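Local coordinates for protein Alpha/beta hydrolase (Pectobacterium atrosepticum SCRI1043, PDB 3BDV) that is probably a serine hydrolase of the alpha/beta-hydrolase fold, with calcium bound in the crystal, whose substrate is not known, at residues Thr4-Ser15 and Glu39-Arg47; Asp31-Glu39 and Val76-Gly84. All coordinates share one frame; numbering follows the deposited sequence. Where two conformers were deposited one is given.

Contact 1 of 2, residues Thr4-Ser15 and Glu39-Arg47; sequences TTEIDLRLTEVS and ERRFPHWQR. With CA (calcium ion), chain C; EDO (1,2-ethanediol), chain H.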
loop_
_atom_site.group_PDB
_atom_site.type_symbol
_atom_site.label_atom_id
_atom_site.label_comp_id
_atom_site.label_asym_id
_atom_site.label_seq_id
_atom_site.Cartn_x
_atom_site.Cartn_y
_atom_site.Cartn_z
ATOM N N THR A 4 -12.211 -5.267 -16.275
ATOM C CA THR A 4 -11.629 -6.467 -15.613
ATOM C C THR A 4 -10.566 -7.283 -16.422
ATOM O O THR A 4 -9.468 -7.560 -15.930
ATOM C CB THR A 4 -12.776 -7.466 -15.186
ATOM O OG1 THR A 4 -13.601 -6.879 -14.169
ATOM C CG2 THR A 4 -12.214 -8.796 -14.680
ATOM N N THR A 5 -10.920 -7.700 -17.630
ATOM C CA THR A 5 -10.040 -8.554 -18.428
ATOM C C THR A 5 -8.786 -7.789 -18.814
ATOM O O THR A 5 -7.677 -8.341 -18.791
ATOM C CB THR A 5 -10.750 -9.100 -19.711
ATOM N N GLU A 6 -8.948 -6.507 -19.141
ATOM C CA GLU A 6 -7.782 -5.722 -19.495
ATOM C C GLU A 6 -6.941 -5.447 -18.274
ATOM O O GLU A 6 -5.706 -5.492 -18.389
ATOM C CB GLU A 6 -8.094 -4.434 -20.250
ATOM C CG GLU A 6 -6.842 -3.894 -20.966
ATOM N N ILE A 7 -7.574 -5.210 -17.104
ATOM C CA ILE A 7 -6.829 -5.053 -15.841
ATOM C C ILE A 7 -5.993 -6.318 -15.579
ATOM O O ILE A 7 -4.814 -6.257 -15.277
ATOM C CB ILE A 7 -7.782 -4.807 -14.591
ATOM C CG1 ILE A 7 -8.268 -3.360 -14.522
ATOM C CG2 ILE A 7 -7.083 -5.194 -13.270
ATOM C CD1 ILE A 7 -9.346 -3.061 -13.406
ATOM N N ASP A 8 -6.647 -7.473 -15.648
ATOM C CA ASP A 8 -5.949 -8.726 -15.327
ATOM C C ASP A 8 -4.810 -9.023 -16.258
ATOM O O ASP A 8 -3.743 -9.425 -15.776
ATOM C CB ASP A 8 -6.913 -9.893 -15.305
ATOM C CG ASP A 8 -7.931 -9.753 -14.207
ATOM O OD1 ASP A 8 -7.647 -9.024 -13.272
ATOM O OD2 ASP A 8 -9.015 -10.325 -14.290
ATOM N N LEU A 9 -4.982 -8.787 -17.561
ATOM C CA LEU A 9 -3.867 -9.033 -18.512
ATOM C C LEU A 9 -2.691 -8.117 -18.216
ATOM O O LEU A 9 -1.545 -8.549 -18.175
ATOM C CB LEU A 9 -4.300 -8.785 -19.961
ATOM C CG LEU A 9 -5.270 -9.755 -20.643
ATOM C CD1 LEU A 9 -5.967 -9.099 -21.852
ATOM C CD2 LEU A 9 -4.526 -11.019 -21.043
ATOM N N ARG A 10 -2.981 -6.842 -17.982
ATOM C CA ARG A 10 -1.918 -5.870 -17.739
ATOM C C ARG A 10 -1.200 -6.205 -16.453
ATOM O O ARG A 10 0.026 -6.209 -16.425
ATOM C CB ARG A 10 -2.477 -4.451 -17.690
ATOM C CG ARG A 10 -2.815 -3.896 -19.077
ATOM C CD ARG A 10 -3.532 -2.576 -18.991
ATOM N NE ARG A 10 -2.652 -1.473 -18.592
ATOM C CZ ARG A 10 -3.103 -0.228 -18.451
ATOM N NH1 ARG A 10 -4.380 0.057 -18.647
ATOM N NH2 ARG A 10 -2.320 0.738 -18.065
ATOM N N LEU A 11 -1.946 -6.561 -15.399
ATOM C CA LEU A 11 -1.292 -6.874 -14.113
ATOM C C LEU A 11 -0.527 -8.190 -14.151
ATOM O O LEU A 11 0.535 -8.320 -13.544
ATOM C CB LEU A 11 -2.272 -6.829 -12.926
ATOM C CG LEU A 11 -2.595 -5.403 -12.497
ATOM C CD1 LEU A 11 -3.868 -5.393 -11.599
ATOM C CD2 LEU A 11 -1.419 -4.707 -11.853
ATOM N N THR A 12 -1.034 -9.144 -14.920
ATOM C CA THR A 12 -0.320 -10.405 -15.131
ATOM C C THR A 12 1.052 -10.172 -15.815
ATOM O O THR A 12 2.064 -10.709 -15.383
ATOM C CB THR A 12 -1.222 -11.421 -15.907
ATOM O OG1 THR A 12 -2.351 -11.758 -15.089
ATOM C CG2 THR A 12 -0.427 -12.678 -16.269
ATOM N N GLU A 13 1.113 -9.295 -16.812
ATOM C CA GLU A 13 2.406 -8.898 -17.398
ATOM C C GLU A 13 3.341 -8.177 -16.438
ATOM O O GLU A 13 4.564 -8.396 -16.452
ATOM C CB GLU A 13 2.220 -8.008 -18.615
ATOM C CG GLU A 13 1.584 -8.706 -19.788
ATOM C CD GLU A 13 2.437 -9.859 -20.295
ATOM O OE1 GLU A 13 3.602 -9.606 -20.666
ATOM O OE2 GLU A 13 1.946 -11.012 -20.293
ATOM N N VAL A 14 2.796 -7.268 -15.635
ATOM C CA VAL A 14 3.625 -6.565 -14.644
ATOM C C VAL A 14 4.269 -7.568 -13.694
ATOM O O VAL A 14 5.424 -7.444 -13.346
ATOM C CB VAL A 14 2.790 -5.537 -13.855
ATOM C CG1 VAL A 14 3.493 -5.055 -12.579
ATOM C CG2 VAL A 14 2.398 -4.334 -14.787
ATOM N N SER A 15 3.497 -8.571 -13.293
ATOM C CA SER A 15 3.971 -9.582 -12.361
ATOM C C SER A 15 5.101 -10.459 -12.899
ATOM O O SER A 15 5.844 -11.053 -12.136
ATOM C CB SER A 15 2.790 -10.422 -11.887
ATOM O OG SER A 15 1.943 -9.622 -11.081
ATOM N N GLU A 39 -5.444 -10.608 -3.281
ATOM C CA GLU A 39 -4.695 -11.836 -3.034
ATOM C C GLU A 39 -5.356 -13.030 -3.698
ATOM O O GLU A 39 -4.681 -13.839 -4.298
ATOM C CB GLU A 39 -4.586 -12.060 -1.553
ATOM C CG GLU A 39 -3.653 -13.166 -1.191
ATOM C CD GLU A 39 -3.589 -13.375 0.295
ATOM O OE1 GLU A 39 -4.571 -13.018 1.028
ATOM O OE2 GLU A 39 -2.551 -13.923 0.706
ATOM N N ARG A 40 -6.674 -13.167 -3.553
ATOM C CA ARG A 40 -7.406 -14.230 -4.253
ATOM C C ARG A 40 -7.348 -14.076 -5.782
ATOM O O ARG A 40 -7.253 -15.061 -6.513
ATOM C CB ARG A 40 -8.883 -14.294 -3.835
ATOM C CG ARG A 40 -9.137 -14.681 -2.400
ATOM C CD ARG A 40 -10.608 -14.967 -2.156
ATOM N NE ARG A 40 -11.436 -13.750 -2.171
ATOM C CZ ARG A 40 -11.563 -12.917 -1.133
ATOM N NH1 ARG A 40 -10.932 -13.134 0.014
ATOM N NH2 ARG A 40 -12.358 -11.887 -1.243
ATOM N N ARG A 41 -7.428 -12.839 -6.267
ATOM C CA ARG A 41 -7.420 -12.588 -7.709
ATOM C C ARG A 41 -6.049 -12.834 -8.387
ATOM O O ARG A 41 -5.991 -13.314 -9.545
ATOM C CB ARG A 41 -7.931 -11.160 -7.939
ATOM C CG ARG A 41 -8.185 -10.809 -9.342
ATOM C CD ARG A 41 -8.805 -9.477 -9.413
ATOM N NE ARG A 41 -9.027 -9.032 -10.788
ATOM C CZ ARG A 41 -9.951 -8.150 -11.141
ATOM N NH1 ARG A 41 -10.783 -7.661 -10.244
ATOM N NH2 ARG A 41 -10.071 -7.779 -12.403
ATOM N N PHE A 42 -4.967 -12.611 -7.628
ATOM C CA PHE A 42 -3.588 -12.684 -8.103
ATOM C C PHE A 42 -2.771 -13.522 -7.107
ATOM O O PHE A 42 -2.067 -12.992 -6.233
ATOM C CB PHE A 42 -3.001 -11.281 -8.221
ATOM C CG PHE A 42 -3.761 -10.398 -9.172
ATOM C CD1 PHE A 42 -3.695 -10.604 -10.531
ATOM C CD2 PHE A 42 -4.599 -9.426 -8.699
ATOM C CE1 PHE A 42 -4.440 -9.825 -11.426
ATOM C CE2 PHE A 42 -5.332 -8.632 -9.577
ATOM C CZ PHE A 42 -5.271 -8.848 -10.937
ATOM N N PRO A 43 -2.917 -14.844 -7.182
ATOM C CA PRO A 43 -2.348 -15.675 -6.122
ATOM C C PRO A 43 -0.834 -15.676 -6.039
ATOM O O PRO A 43 -0.275 -16.202 -5.060
ATOM C CB PRO A 43 -2.879 -17.086 -6.452
ATOM C CG PRO A 43 -3.951 -16.908 -7.452
ATOM C CD PRO A 43 -3.649 -15.636 -8.184
ATOM N N HIS A 44 -0.170 -15.144 -7.061
ATOM C CA HIS A 44 1.281 -14.992 -7.043
ATOM C C HIS A 44 1.702 -13.729 -6.268
ATOM O O HIS A 44 2.862 -13.591 -5.932
ATOM C CB HIS A 44 1.843 -14.947 -8.468
ATOM C CG HIS A 44 1.069 -14.045 -9.391
ATOM N ND1 HIS A 44 -0.240 -14.301 -9.754
ATOM C CD2 HIS A 44 1.399 -12.872 -9.985
ATOM C CE1 HIS A 44 -0.671 -13.341 -10.553
ATOM N NE2 HIS A 44 0.304 -12.463 -10.711
ATOM N N TRP A 45 0.776 -12.802 -5.994
ATOM C CA TRP A 45 1.141 -11.650 -5.162
ATOM C C TRP A 45 1.485 -12.096 -3.764
ATOM O O TRP A 45 0.958 -13.073 -3.294
ATOM C CB TRP A 45 0.038 -10.627 -5.108
ATOM C CG TRP A 45 -0.189 -9.932 -6.435
ATOM C CD1 TRP A 45 0.331 -10.275 -7.661
ATOM C CD2 TRP A 45 -1.037 -8.806 -6.669
ATOM N NE1 TRP A 45 -0.136 -9.411 -8.632
ATOM C CE2 TRP A 45 -0.985 -8.515 -8.058
ATOM C CE3 TRP A 45 -1.828 -8.015 -5.847
ATOM C CZ2 TRP A 45 -1.681 -7.459 -8.630
ATOM C CZ3 TRP A 45 -2.511 -6.956 -6.413
ATOM C CH2 TRP A 45 -2.451 -6.700 -7.799
ATOM N N GLN A 46 2.384 -11.369 -3.119
ATOM C CA GLN A 46 2.844 -11.730 -1.787
ATOM C C GLN A 46 2.149 -10.900 -0.726
ATOM O O GLN A 46 1.526 -9.895 -1.026
ATOM C CB GLN A 46 4.344 -11.552 -1.693
ATOM C CG GLN A 46 5.174 -12.497 -2.590
ATOM C CD GLN A 46 4.811 -13.966 -2.399
ATOM O OE1 GLN A 46 5.019 -14.538 -1.330
ATOM N NE2 GLN A 46 4.257 -14.577 -3.436
ATOM N N ARG A 47 2.261 -11.340 0.519
ATOM C CA ARG A 47 1.568 -10.707 1.632
ATOM C C ARG A 47 2.315 -10.956 2.919
ATOM O O ARG A 47 2.821 -12.068 3.166
ATOM C CB ARG A 47 0.133 -11.231 1.694
ATOM C CG ARG A 47 -0.690 -10.667 2.817
ATOM C CD ARG A 47 -2.114 -11.071 2.644
ATOM N NE ARG A 47 -2.869 -10.748 3.841
ATOM C CZ ARG A 47 -4.180 -10.538 3.868
ATOM N NH1 ARG A 47 -4.911 -10.691 2.789
ATOM N NH2 ARG A 47 -4.765 -10.239 5.008
HETATM CA CA CA C . 4.585 -13.725 2.884
HETATM C C1 EDO H . -7.515 -1.592 -18.446
HETATM O O1 EDO H . -6.595 -1.364 -19.535
HETATM C C2 EDO H . -7.250 -0.761 -17.184
HETATM O O2 EDO H . -8.087 0.406 -17.108
HETATM O O HOH W 1 3.680 -13.920 0.700
HETATM O O HOH W 2 5.375 -14.656 4.793
HETATM O O HOH W 3 6.494 -15.006 2.067
#
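Thr-4 opens the helix 4-15 beside the guanidinium of Arg-41: its methyl CG2 lies 3.3 Å from Arg-41 NH2, while its hydroxyl OG1 bonds to Glu-174, which also forms a salt bridge with Arg-41 NH1. The guanidinium is thus held by acids on two sides. One turn on, Asp-8 supplies the other acid. Arg-41, extended from CG to NE, grips it side-on with two nitrogens on one oxygen: Arg-41 NE takes the syn lone pair of Asp-8 OD1 at 2.8 Å, and Arg-41 NH2 meets the same OD1 at 2.9 Å, on the syn side but tilted out of the carboxylate plane. Both bonds lie near the guanidinium plane, but the carboxylate plane is turned 75° from it, and the link from NH2 to Asp-8 OD2 is weak. The Asp-8 backbone O takes Thr-12 N and Thr-12 OG1 from opposite faces of its plane, the ordinary helix bond plus a side-chain one. In the alpha/beta-hydrolase fold seen here, this N-terminal helix packs against the end of helix 34-41 and the type I turn Phe-42 to Trp-45 that leads into edge strand 46-47. Buried Leu-11 faces that turn, its CD1 3.8 Å from Phe-42 CZ and 4.2 Å from Trp-45 CZ2 at the edge of the indole; Met-20 of strand 19-23 also touches Leu-11. Trp-45 CZ2 lies against one face of Phe-42 and Arg-41 CG against the opposite one, both toward the rim. At the helix's last turn Ser-15 keeps OG beside its own backbone N (chi1 -68°), where it accepts from Trp-45 NE1 at 3.2 Å; the oxygen sits 20° out of the indole plane. His-44 comes to the same hydroxyl with its ring edge, NE2 lying 3.3 Å from Ser-15 OG, and its CD2 packs 3.4 Å from Ser-15 CB.

Contact 2 of 2, residues Asp31-Glu39 and Val76-Gly84; sequences DEHWQSHWE and VILIGHSFG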
loop_
_atom_site.group_PDB
_atom_site.type_symbol
_atom_site.label_atom_id
_atom_site.label_comp_id
_atom_site.label_asym_id
_atom_site.label_seq_id
_atom_site.Cartn_x
_atom_site.Cartn_y
_atom_site.Cartn_z
ATOM N N ASP A 31 -11.465 -11.044 5.115
ATOM C CA ASP A 31 -11.728 -11.710 3.854
ATOM C C ASP A 31 -12.338 -10.834 2.791
ATOM O O ASP A 31 -12.101 -11.074 1.612
ATOM C CB ASP A 31 -12.595 -12.955 4.060
ATOM C CG ASP A 31 -11.769 -14.177 4.382
ATOM O OD1 ASP A 31 -10.563 -14.180 4.042
ATOM O OD2 ASP A 31 -12.310 -15.142 4.969
ATOM N N GLU A 32 -13.109 -9.827 3.192
ATOM C CA GLU A 32 -13.784 -8.945 2.236
ATOM C C GLU A 32 -13.050 -7.661 1.939
ATOM O O GLU A 32 -13.518 -6.857 1.149
ATOM C CB GLU A 32 -15.192 -8.632 2.686
ATOM C CG GLU A 32 -16.223 -9.743 2.263
ATOM C CD GLU A 32 -16.233 -10.039 0.734
ATOM O OE1 GLU A 32 -16.272 -9.094 -0.108
ATOM O OE2 GLU A 32 -16.197 -11.245 0.378
ATOM N N HIS A 33 -11.906 -7.479 2.590
ATOM C CA HIS A 33 -11.046 -6.330 2.377
ATOM C C HIS A 33 -10.385 -6.450 1.008
ATOM O O HIS A 33 -10.065 -7.554 0.550
ATOM C CB HIS A 33 -9.988 -6.329 3.486
ATOM C CG HIS A 33 -9.171 -5.090 3.587
ATOM N ND1 HIS A 33 -8.075 -4.841 2.778
ATOM C CD2 HIS A 33 -9.194 -4.096 4.503
ATOM C CE1 HIS A 33 -7.516 -3.706 3.155
ATOM N NE2 HIS A 33 -8.178 -3.232 4.195
ATOM N N TRP A 34 -10.221 -5.313 0.349
ATOM C CA TRP A 34 -9.573 -5.255 -0.960
ATOM C C TRP A 34 -8.247 -5.981 -1.040
ATOM O O TRP A 34 -7.956 -6.592 -2.044
ATOM C CB TRP A 34 -9.418 -3.804 -1.461
ATOM C CG TRP A 34 -8.646 -2.874 -0.570
ATOM C CD1 TRP A 34 -9.154 -2.099 0.450
ATOM C CD2 TRP A 34 -7.263 -2.517 -0.678
ATOM N NE1 TRP A 34 -8.173 -1.372 1.035
ATOM C CE2 TRP A 34 -6.989 -1.617 0.382
ATOM C CE3 TRP A 34 -6.202 -2.953 -1.488
ATOM C CZ2 TRP A 34 -5.720 -1.103 0.606
ATOM C CZ3 TRP A 34 -4.944 -2.443 -1.249
ATOM C CH2 TRP A 34 -4.734 -1.504 -0.218
ATOM N N GLN A 35 -7.408 -5.906 -0.025
ATOM C CA GLN A 35 -6.140 -6.641 -0.096
ATOM C C GLN A 35 -6.367 -8.158 -0.201
ATOM O O GLN A 35 -5.631 -8.857 -0.908
ATOM C CB GLN A 35 -5.266 -6.300 1.095
ATOM C CG GLN A 35 -4.633 -4.927 0.982
ATOM C CD GLN A 35 -3.811 -4.570 2.205
ATOM O OE1 GLN A 35 -4.203 -4.902 3.313
ATOM N NE2 GLN A 35 -2.685 -3.893 2.015
ATOM N N SER A 36 -7.444 -8.634 0.427
ATOM C CA SER A 36 -7.818 -10.033 0.336
ATOM C C SER A 36 -8.468 -10.365 -1.015
ATOM O O SER A 36 -8.218 -11.439 -1.578
ATOM C CB SER A 36 -8.690 -10.457 1.538
ATOM O OG SER A 36 -7.958 -10.346 2.777
ATOM N N HIS A 37 -9.336 -9.502 -1.531
ATOM C CA HIS A 37 -9.805 -9.676 -2.898
ATOM C C HIS A 37 -8.622 -9.807 -3.832
ATOM O O HIS A 37 -8.568 -10.710 -4.683
ATOM C CB HIS A 37 -10.697 -8.506 -3.321
ATOM C CG HIS A 37 -12.095 -8.629 -2.807
ATOM N ND1 HIS A 37 -13.130 -9.134 -3.563
ATOM C CD2 HIS A 37 -12.629 -8.294 -1.604
ATOM C CE1 HIS A 37 -14.242 -9.115 -2.846
ATOM N NE2 HIS A 37 -13.970 -8.619 -1.649
ATOM N N TRP A 38 -7.661 -8.927 -3.671
ATOM C CA TRP A 38 -6.516 -8.902 -4.605
ATOM C C TRP A 38 -5.627 -10.140 -4.501
ATOM O O TRP A 38 -5.167 -10.687 -5.514
ATOM C CB TRP A 38 -5.713 -7.609 -4.443
ATOM C CG TRP A 38 -6.481 -6.382 -4.836
ATOM C CD1 TRP A 38 -7.824 -6.303 -5.196
ATOM C CD2 TRP A 38 -5.995 -5.046 -4.834
ATOM N NE1 TRP A 38 -8.145 -5.012 -5.464
ATOM C CE2 TRP A 38 -7.061 -4.210 -5.223
ATOM C CE3 TRP A 38 -4.759 -4.474 -4.564
ATOM C CZ2 TRP A 38 -6.909 -2.839 -5.355
ATOM C CZ3 TRP A 38 -4.618 -3.122 -4.693
ATOM C CH2 TRP A 38 -5.682 -2.324 -5.100
ATOM N N GLU A 39 -5.444 -10.608 -3.281
ATOM C CA GLU A 39 -4.695 -11.836 -3.034
ATOM C C GLU A 39 -5.356 -13.030 -3.698
ATOM O O GLU A 39 -4.681 -13.839 -4.298
ATOM C CB GLU A 39 -4.586 -12.060 -1.553
ATOM C CG GLU A 39 -3.653 -13.166 -1.191
ATOM C CD GLU A 39 -3.589 -13.375 0.295
ATOM O OE1 GLU A 39 -4.571 -13.018 1.028
ATOM O OE2 GLU A 39 -2.551 -13.923 0.706
ATOM N N VAL A 76 10.095 -4.925 -5.723
ATOM C CA VAL A 76 8.816 -5.044 -5.084
ATOM C C VAL A 76 8.057 -3.719 -5.148
ATOM O O VAL A 76 8.657 -2.647 -5.106
ATOM C CB VAL A 76 8.978 -5.478 -3.624
ATOM C CG1 VAL A 76 7.767 -5.162 -2.820
ATOM C CG2 VAL A 76 9.295 -6.961 -3.553
ATOM N N ILE A 77 6.744 -3.816 -5.263
ATOM C CA ILE A 77 5.868 -2.682 -4.943
ATOM C C ILE A 77 5.157 -2.990 -3.648
ATOM O O ILE A 77 4.455 -3.999 -3.563
ATOM C CB ILE A 77 4.832 -2.401 -6.058
ATOM C CG1 ILE A 77 5.554 -1.994 -7.349
ATOM C CG2 ILE A 77 3.880 -1.307 -5.604
ATOM C CD1 ILE A 77 4.682 -1.853 -8.591
ATOM N N LEU A 78 5.383 -2.166 -2.623
ATOM C CA LEU A 78 4.673 -2.348 -1.327
ATOM C C LEU A 78 3.292 -1.737 -1.436
ATOM O O LEU A 78 3.160 -0.596 -1.833
ATOM C CB LEU A 78 5.435 -1.665 -0.200
ATOM C CG LEU A 78 6.815 -2.256 0.138
ATOM C CD1 LEU A 78 7.432 -1.445 1.267
ATOM C CD2 LEU A 78 6.727 -3.753 0.461
ATOM N N ILE A 79 2.256 -2.491 -1.106
ATOM C CA ILE A 79 0.858 -1.974 -1.247
ATOM C C ILE A 79 0.308 -2.007 0.190
ATOM O O ILE A 79 -0.058 -3.068 0.754
ATOM C CB ILE A 79 0.013 -2.810 -2.204
ATOM C CG1 ILE A 79 0.594 -2.873 -3.620
ATOM C CG2 ILE A 79 -1.450 -2.305 -2.212
ATOM C CD1 ILE A 79 -0.078 -3.874 -4.561
ATOM N N GLY A 80 0.308 -0.833 0.814
ATOM C CA GLY A 80 -0.037 -0.707 2.213
ATOM C C GLY A 80 -1.417 -0.133 2.518
ATOM O O GLY A 80 -1.893 0.709 1.789
ATOM N N HIS A 81 -1.999 -0.524 3.644
ATOM C CA HIS A 81 -3.237 0.086 4.120
ATOM C C HIS A 81 -3.039 0.628 5.528
ATOM O O HIS A 81 -2.611 -0.110 6.412
ATOM C CB HIS A 81 -4.395 -0.942 4.129
ATOM C CG HIS A 81 -5.712 -0.392 4.601
ATOM N ND1 HIS A 81 -6.445 -0.960 5.619
ATOM C CD2 HIS A 81 -6.407 0.701 4.206
ATOM C CE1 HIS A 81 -7.542 -0.250 5.818
ATOM N NE2 HIS A 81 -7.555 0.757 4.956
ATOM N N SER A 82 -3.380 1.897 5.749
ATOM C CA SER A 82 -3.436 2.455 7.114
ATOM C C SER A 82 -2.082 2.344 7.866
ATOM O O SER A 82 -1.062 2.851 7.390
ATOM C CB SER A 82 -4.609 1.835 7.874
ATOM O OG SER A 82 -4.962 2.661 8.996
ATOM N N PHE A 83 -2.033 1.648 9.008
ATOM C CA PHE A 83 -0.765 1.431 9.659
ATOM C C PHE A 83 0.255 0.730 8.758
ATOM O O PHE A 83 1.450 1.024 8.815
ATOM C CB PHE A 83 -0.946 0.675 10.978
ATOM C CG PHE A 83 0.283 0.683 11.844
ATOM C CD1 PHE A 83 0.590 1.788 12.621
ATOM C CD2 PHE A 83 1.058 -0.441 11.978
ATOM C CE1 PHE A 83 1.735 1.787 13.471
ATOM C CE2 PHE A 83 2.178 -0.449 12.797
ATOM C CZ PHE A 83 2.502 0.662 13.560
ATOM N N GLY A 84 -0.214 -0.212 7.952
ATOM C CA GLY A 84 0.633 -0.863 6.963
ATOM C C GLY A 84 1.271 0.117 6.000
ATOM O O GLY A 84 2.424 -0.067 5.616
#
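The strand-turn-helix of residues 76-84 carries the Gly-x-Ser-x-Gly sequence (Gly-80, Ser-82, Gly-84) consistent with the nucleophile elbow of alpha/beta hydrolases, and the start of helix 34-41 packs on its strand arm. Ser-82 has the strained backbone expected there, phi 58° and psi -120°. Just before it, His-81 is met by two aromatic edges. His-33 presents its NE2 edge to the imidazole face in an offset edge-to-face pair, ring centroids 4.7 Å apart and planes at 66°. The five-membered ring of Trp-34 also turns its edge to the His-81 face, more nearly perpendicular, with centroids 5.5 Å apart. Ser-82 CB covers the opposite face of this imidazole, whose NE2 bonds to His-163 O. His-33 is fixed in turn by its N-cap role, its ND1 accepting from Gln-35 N at 3.1 Å, nearly in the ring plane. One face of the Trp-34 indole lies against His-33 CE1 and Gln-35 CG, both toward the rim; the indole NE1 donates to Ile-164 O. Two residues before His-81 on the strand, Ile-79 meets the six-membered-ring edge of the same indole, Trp-34 CZ3 standing 3.6 Å from Ile-79 CG2. Trp-38, one helical turn later, meets that methyl group as well, crossing Ile-79 at about a right angle with its CZ3 4.1 Å from CG2, and takes Trp-34 CE3 on its face, toward the rim. Gln-35 reaches for the strand with an extended chain: OE1 bonds to Ser-29 OG and NE2 to Val-23 O of the neighbouring strand. The same amide NE2 lies 3.0 Å from Ile-79 O and passes 4.0 Å from His-81 CB.

In the fold
Contacts 1 and 2, with centres 13 Å apart, lie along one short helix, 34-41, and share Glu-39. Contact 2 uses its start, set on the central strand with the probable nucleophile elbow; contact 1 uses its end and the turn into edge strand 46-47, with helix 4-15 outside. They join through Trp-45 CZ3, 3.8 Å from Trp-38 CB, and through probable hydrogen bonds of Arg-47 NH1 to Ser-36 OG (3.1 Å) and Arg-40 NH1 to Asp-31 O (2.9 Å). The calcium ion, bound by Arg-47 O, three waters and Glu-68 among others, is about 12 Å from the Gln-35 side chain.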